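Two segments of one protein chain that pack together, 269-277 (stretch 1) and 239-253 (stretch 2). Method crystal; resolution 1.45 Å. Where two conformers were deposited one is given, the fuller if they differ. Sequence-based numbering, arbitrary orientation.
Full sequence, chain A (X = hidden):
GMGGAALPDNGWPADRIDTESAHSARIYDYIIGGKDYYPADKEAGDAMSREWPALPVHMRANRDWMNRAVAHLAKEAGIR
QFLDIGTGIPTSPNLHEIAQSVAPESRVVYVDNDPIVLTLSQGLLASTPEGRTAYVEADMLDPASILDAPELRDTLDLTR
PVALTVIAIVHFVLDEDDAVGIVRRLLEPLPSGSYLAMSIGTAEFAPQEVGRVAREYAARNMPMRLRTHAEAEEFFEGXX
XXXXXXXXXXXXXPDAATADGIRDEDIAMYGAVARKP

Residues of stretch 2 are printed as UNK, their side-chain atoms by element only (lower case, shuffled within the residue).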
# COMPACT_ATOMS: atom_id res chain seq x y z
N MSE A 269 -7.43 8.31 -4.04
CA MSE A 269 -6.30 8.11 -3.14
C MSE A 269 -5.48 9.36 -3.06
O MSE A 269 -5.10 9.90 -4.09
CB MSE A 269 -5.28 7.06 -3.62
CG MSE A 269 -5.64 5.69 -3.59
SE MSE A 269 -6.01 4.92 -1.86
CE MSE A 269 -6.04 3.18 -2.62
N TYR A 270 -5.17 9.78 -1.84
CA TYR A 270 -4.04 10.66 -1.58
C TYR A 270 -2.77 9.84 -1.49
O TYR A 270 -2.79 8.70 -1.00
CB TYR A 270 -4.21 11.40 -0.25
CG TYR A 270 -5.28 12.46 -0.25
CD1 TYR A 270 -5.20 13.57 -1.07
CD2 TYR A 270 -6.36 12.38 0.62
CE1 TYR A 270 -6.16 14.56 -1.04
CE2 TYR A 270 -7.35 13.37 0.65
CZ TYR A 270 -7.24 14.45 -0.19
OH TYR A 270 -8.18 15.48 -0.21
N GLY A 271 -1.66 10.41 -1.93
CA GLY A 271 -0.34 9.83 -1.73
C GLY A 271 0.62 10.82 -1.12
O GLY A 271 0.50 12.02 -1.32
N ALA A 272 1.56 10.29 -0.32
CA ALA A 272 2.56 11.11 0.33
C ALA A 272 3.74 10.29 0.79
O ALA A 272 3.60 9.09 1.10
CB ALA A 272 1.93 11.85 1.55
N VAL A 273 4.90 10.95 0.84
CA VAL A 273 6.15 10.36 1.31
C VAL A 273 6.79 11.40 2.23
O VAL A 273 6.81 12.61 1.89
CB VAL A 273 7.09 10.07 0.14
CG1 VAL A 273 8.46 9.51 0.62
CG2 VAL A 273 6.42 9.10 -0.84
N ALA A 274 7.32 10.97 3.37
CA ALA A 274 7.91 11.89 4.34
C ALA A 274 9.09 11.24 5.08
O ALA A 274 9.08 10.06 5.34
CB ALA A 274 6.91 12.35 5.34
N ARG A 275 10.08 12.07 5.42
CA ARG A 275 11.30 11.66 6.14
C ARG A 275 11.14 11.82 7.64
O ARG A 275 10.58 12.82 8.12
CB ARG A 275 12.48 12.52 5.69
CG ARG A 275 13.84 12.13 6.28
CD ARG A 275 14.99 12.84 5.56
NE ARG A 275 16.29 12.43 6.07
CZ ARG A 275 16.84 12.86 7.20
NH1 ARG A 275 16.20 13.71 8.00
NH2 ARG A 275 18.04 12.40 7.55
N LYS A 276 11.65 10.84 8.39
CA LYS A 276 11.72 10.92 9.84
C LYS A 276 13.01 11.64 10.27
O LYS A 276 14.10 11.17 9.95
CB LYS A 276 11.69 9.49 10.43
CG LYS A 276 11.82 9.43 11.94
CD LYS A 276 11.70 8.05 12.50
CE LYS A 276 12.01 8.05 14.01
NZ LYS A 276 11.53 6.76 14.63
N PRO A 277 12.89 12.77 10.98
CA PRO A 277 14.08 13.51 11.46
C PRO A 277 14.95 12.69 12.39
O PRO A 277 14.48 11.83 13.13
CB PRO A 277 13.48 14.70 12.22
CG PRO A 277 12.10 14.83 11.77
CD PRO A 277 11.63 13.48 11.30
OXT PRO A 277 16.17 12.91 12.41
N UNK A 239 6.84 14.62 10.85
CA UNK A 239 7.67 14.15 9.73
C UNK A 239 7.85 15.24 8.68
O UNK A 239 7.09 16.22 8.64
c UNK A 239 7.04 12.90 9.07
c UNK A 239 6.69 11.75 10.02
c UNK A 239 7.92 11.33 10.81
c UNK A 239 6.08 10.54 9.29
N UNK A 240 8.83 15.06 7.81
CA UNK A 240 9.18 16.06 6.80
C UNK A 240 8.70 15.59 5.42
O UNK A 240 9.30 14.75 4.79
c UNK A 240 12.62 17.36 8.29
c UNK A 240 11.16 16.88 8.21
o UNK A 240 13.42 16.99 7.43
c UNK A 240 10.69 16.34 6.83
o UNK A 240 12.94 18.12 9.23
N UNK A 241 7.60 16.16 4.97
CA UNK A 241 7.02 15.75 3.69
C UNK A 241 7.91 16.07 2.52
O UNK A 241 8.46 17.19 2.42
c UNK A 241 4.46 15.78 4.20
c UNK A 241 3.29 16.78 4.36
c UNK A 241 5.63 16.40 3.44
c UNK A 241 3.97 14.49 3.56
N UNK A 242 8.06 15.12 1.61
CA UNK A 242 8.66 15.35 0.31
C UNK A 242 7.68 16.15 -0.56
O UNK A 242 6.48 15.81 -0.61
c UNK A 242 9.98 13.18 0.51
c UNK A 242 9.01 13.99 -0.38
c UNK A 242 9.61 14.20 -1.79
N UNK A 243 8.12 17.20 -1.24
CA UNK A 243 7.24 17.95 -2.14
C UNK A 243 6.72 16.97 -3.20
O UNK A 243 7.46 16.11 -3.64
o UNK A 243 9.59 17.85 -5.85
c UNK A 243 8.72 18.44 -5.15
o UNK A 243 7.58 18.75 -5.57
c UNK A 243 7.97 19.16 -2.77
c UNK A 243 9.13 18.80 -3.71
N UNK A 244 5.46 17.13 -3.63
CA UNK A 244 4.51 18.20 -3.38
C UNK A 244 3.62 18.03 -2.13
O UNK A 244 2.58 18.69 -2.02
c UNK A 244 4.95 16.16 -4.62
c UNK A 244 3.65 18.17 -4.64
c UNK A 244 3.60 16.71 -5.00
N UNK A 245 4.01 17.18 -1.19
CA UNK A 245 3.18 16.95 -0.02
C UNK A 245 2.13 15.87 -0.23
O UNK A 245 2.39 14.84 -0.86
N UNK A 246 0.98 16.07 0.39
CA UNK A 246 -0.11 15.10 0.33
C UNK A 246 -1.07 15.52 -0.78
O UNK A 246 -1.74 16.56 -0.66
c UNK A 246 -0.87 14.99 1.69
c UNK A 246 -2.00 13.96 1.62
c UNK A 246 0.10 14.68 2.85
c UNK A 246 -0.52 14.92 4.27
N UNK A 247 -1.05 14.77 -1.87
CA UNK A 247 -1.81 15.12 -3.08
C UNK A 247 -2.45 13.91 -3.71
O UNK A 247 -2.12 12.78 -3.36
c UNK A 247 -0.92 15.78 -4.14
c UNK A 247 -0.26 17.08 -3.62
c UNK A 247 0.17 14.82 -4.65
N UNK A 248 -3.44 14.10 -4.57
CA UNK A 248 -3.97 12.95 -5.29
C UNK A 248 -2.85 12.18 -6.00
O UNK A 248 -1.95 12.78 -6.54
c UNK A 248 -7.41 14.04 -6.72
c UNK A 248 -5.06 13.35 -6.28
c UNK A 248 -6.37 13.79 -5.62
o UNK A 248 -7.32 15.03 -7.46
n UNK A 248 -8.35 13.09 -6.88
N UNK A 249 -2.91 10.85 -5.98
CA UNK A 249 -1.77 10.05 -6.43
C UNK A 249 -1.32 10.35 -7.84
O UNK A 249 -0.09 10.30 -8.11
c UNK A 249 -1.96 8.52 -6.28
c UNK A 249 -3.23 7.98 -6.95
c UNK A 249 -1.92 8.13 -4.83
N UNK A 250 -2.21 10.70 -8.76
CA UNK A 250 -1.81 10.96 -10.14
C UNK A 250 -1.11 12.31 -10.30
O UNK A 250 -0.58 12.61 -11.38
n UNK A 250 -5.52 13.52 -11.02
c UNK A 250 -5.49 13.13 -9.76
c UNK A 250 -4.62 12.77 -11.73
c UNK A 250 -3.01 10.85 -11.07
c UNK A 250 -4.03 11.91 -10.87
n UNK A 250 -4.61 12.15 -9.63
N UNK A 251 -1.11 13.11 -9.25
CA UNK A 251 -0.43 14.40 -9.21
C UNK A 251 0.92 14.37 -8.45
O UNK A 251 1.57 15.41 -8.31
c UNK A 251 -4.78 16.83 -9.60
c UNK A 251 -2.63 15.66 -9.36
c UNK A 251 -3.51 16.76 -8.80
n UNK A 251 -5.60 18.05 -9.26
c UNK A 251 -1.37 15.45 -8.57
N UNK A 252 1.31 13.20 -7.94
CA UNK A 252 2.56 13.03 -7.21
C UNK A 252 3.67 12.59 -8.17
O UNK A 252 3.68 11.46 -8.64
c UNK A 252 7.35 10.33 -4.66
c UNK A 252 3.53 12.71 -3.88
c UNK A 252 6.81 11.18 -3.73
c UNK A 252 3.51 12.02 -5.04
c UNK A 252 6.65 9.97 -5.82
n UNK A 252 4.71 12.50 -3.21
c UNK A 252 4.78 11.33 -5.13
c UNK A 252 2.40 12.02 -6.05
c UNK A 252 5.35 10.46 -6.06
c UNK A 252 5.51 11.68 -3.98
N UNK A 253 4.61 13.49 -8.46
CA UNK A 253 5.75 13.23 -9.38
C UNK A 253 5.29 12.50 -10.66
O UNK A 253 5.79 11.40 -10.98
n UNK A 253 8.86 13.21 -7.31
c UNK A 253 6.86 12.46 -8.66
c UNK A 253 9.14 13.91 -6.23
c UNK A 253 7.50 13.19 -7.51
n UNK A 253 8.00 14.35 -5.71
c UNK A 253 6.96 13.87 -6.48
O HOH W 1 4.84 13.59 -0.57

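Position 239 carries four carbons forked at the second. Its CB lies 3.8 Å from Ala 274 CB, and one fork tip sits 3.9 Å from Lys 276 CA. This fork makes it Leu 239.

Position 240 has three carbons in a row, the third bearing two oxygens: Glu 240. Its N donates to Arg 275 O (2.9 Å, 168°), and Arg 275 N donates back to Glu 240 O (2.9 Å, 164°). Both side chains lie on one face of the sheet, yet Arg 275 NH1 and Glu 240 OE1 stand 4.3 Å apart, beyond a salt bridge.

Position 241 shows four carbons forked at the second, hence Leu 241. Its CA is 4.0 Å from Ala 274 CA in a non-hydrogen-bonded pair, and CD2 reaches Ala 272 CB at 3.9 Å and Ala 274 CB at 4.0 Å.

At position 242 one carbon carries two others, the pattern of Val 242. Its N donates to Val 273 O (2.8 Å), and its CG2 meets Val 273 CG1 at 4.0 Å.

Position 243 has three carbons and two terminal oxygens, with no contact to stretch 1: Glu 243. Position 244 closes three carbons onto its own N, after a cis peptide bond, so it is Pro 244. Position 245 has no side-chain atoms; phi 86° and psi -145° would jam a CB against the preceding carbonyl O, which calls for Gly 245.

Position 246 has four carbons forked at the first, with one arm two carbons long: Ile 246. CG1 packs on Ala 272 CB at 3.6 Å and CG2 on Tyr 270 CB at 3.9 Å.

Position 247 has three carbons forked at the first, Val 247. Gly 271 N donates to Val 247 O (2.8 Å), and Val 247 N to Gly 271 O (3.2 Å).

At position 248 CA lies 3.5 Å and CB 4.1 Å from Met 269 O, although the CA-to-CB bond points away overall; three carbons ending in one oxygen and one nitrogen make it Gln 248.

Position 249 is another three-carbon fork, Val 249. Its CG1 touches Met 269 CB at 3.7 Å and would lie 3.0 Å from an ideal CB on Gly 271, a tight approach. Its N donates to Met 269 O (3.0 Å).

Position 250, one carbon and a ring of three carbons and two nitrogens, is His 250; position 251, four carbons ending in nitrogen, is Lys 251. Neither touches stretch 1. Position 252 holds fused five- and six-membered rings with one nitrogen: Trp 252, with CZ2 3.6 Å from Val 273 CG2. Position 253 repeats the imidazole without touching stretch 1: His 253, whose NE2 donates to Glu 243 O (2.8 Å).

The contact is two antiparallel ladders separated by a loop. Where direct pairing lapses, a water bridges, accepting from Val 273 N (3.0 Å) and Trp 252 NE1 (2.9 Å). Apolar contacts add to the backbone pairing, and 883 Å² is buried.

Stretch 2 239-253: LELVEPGIVQVHKWH
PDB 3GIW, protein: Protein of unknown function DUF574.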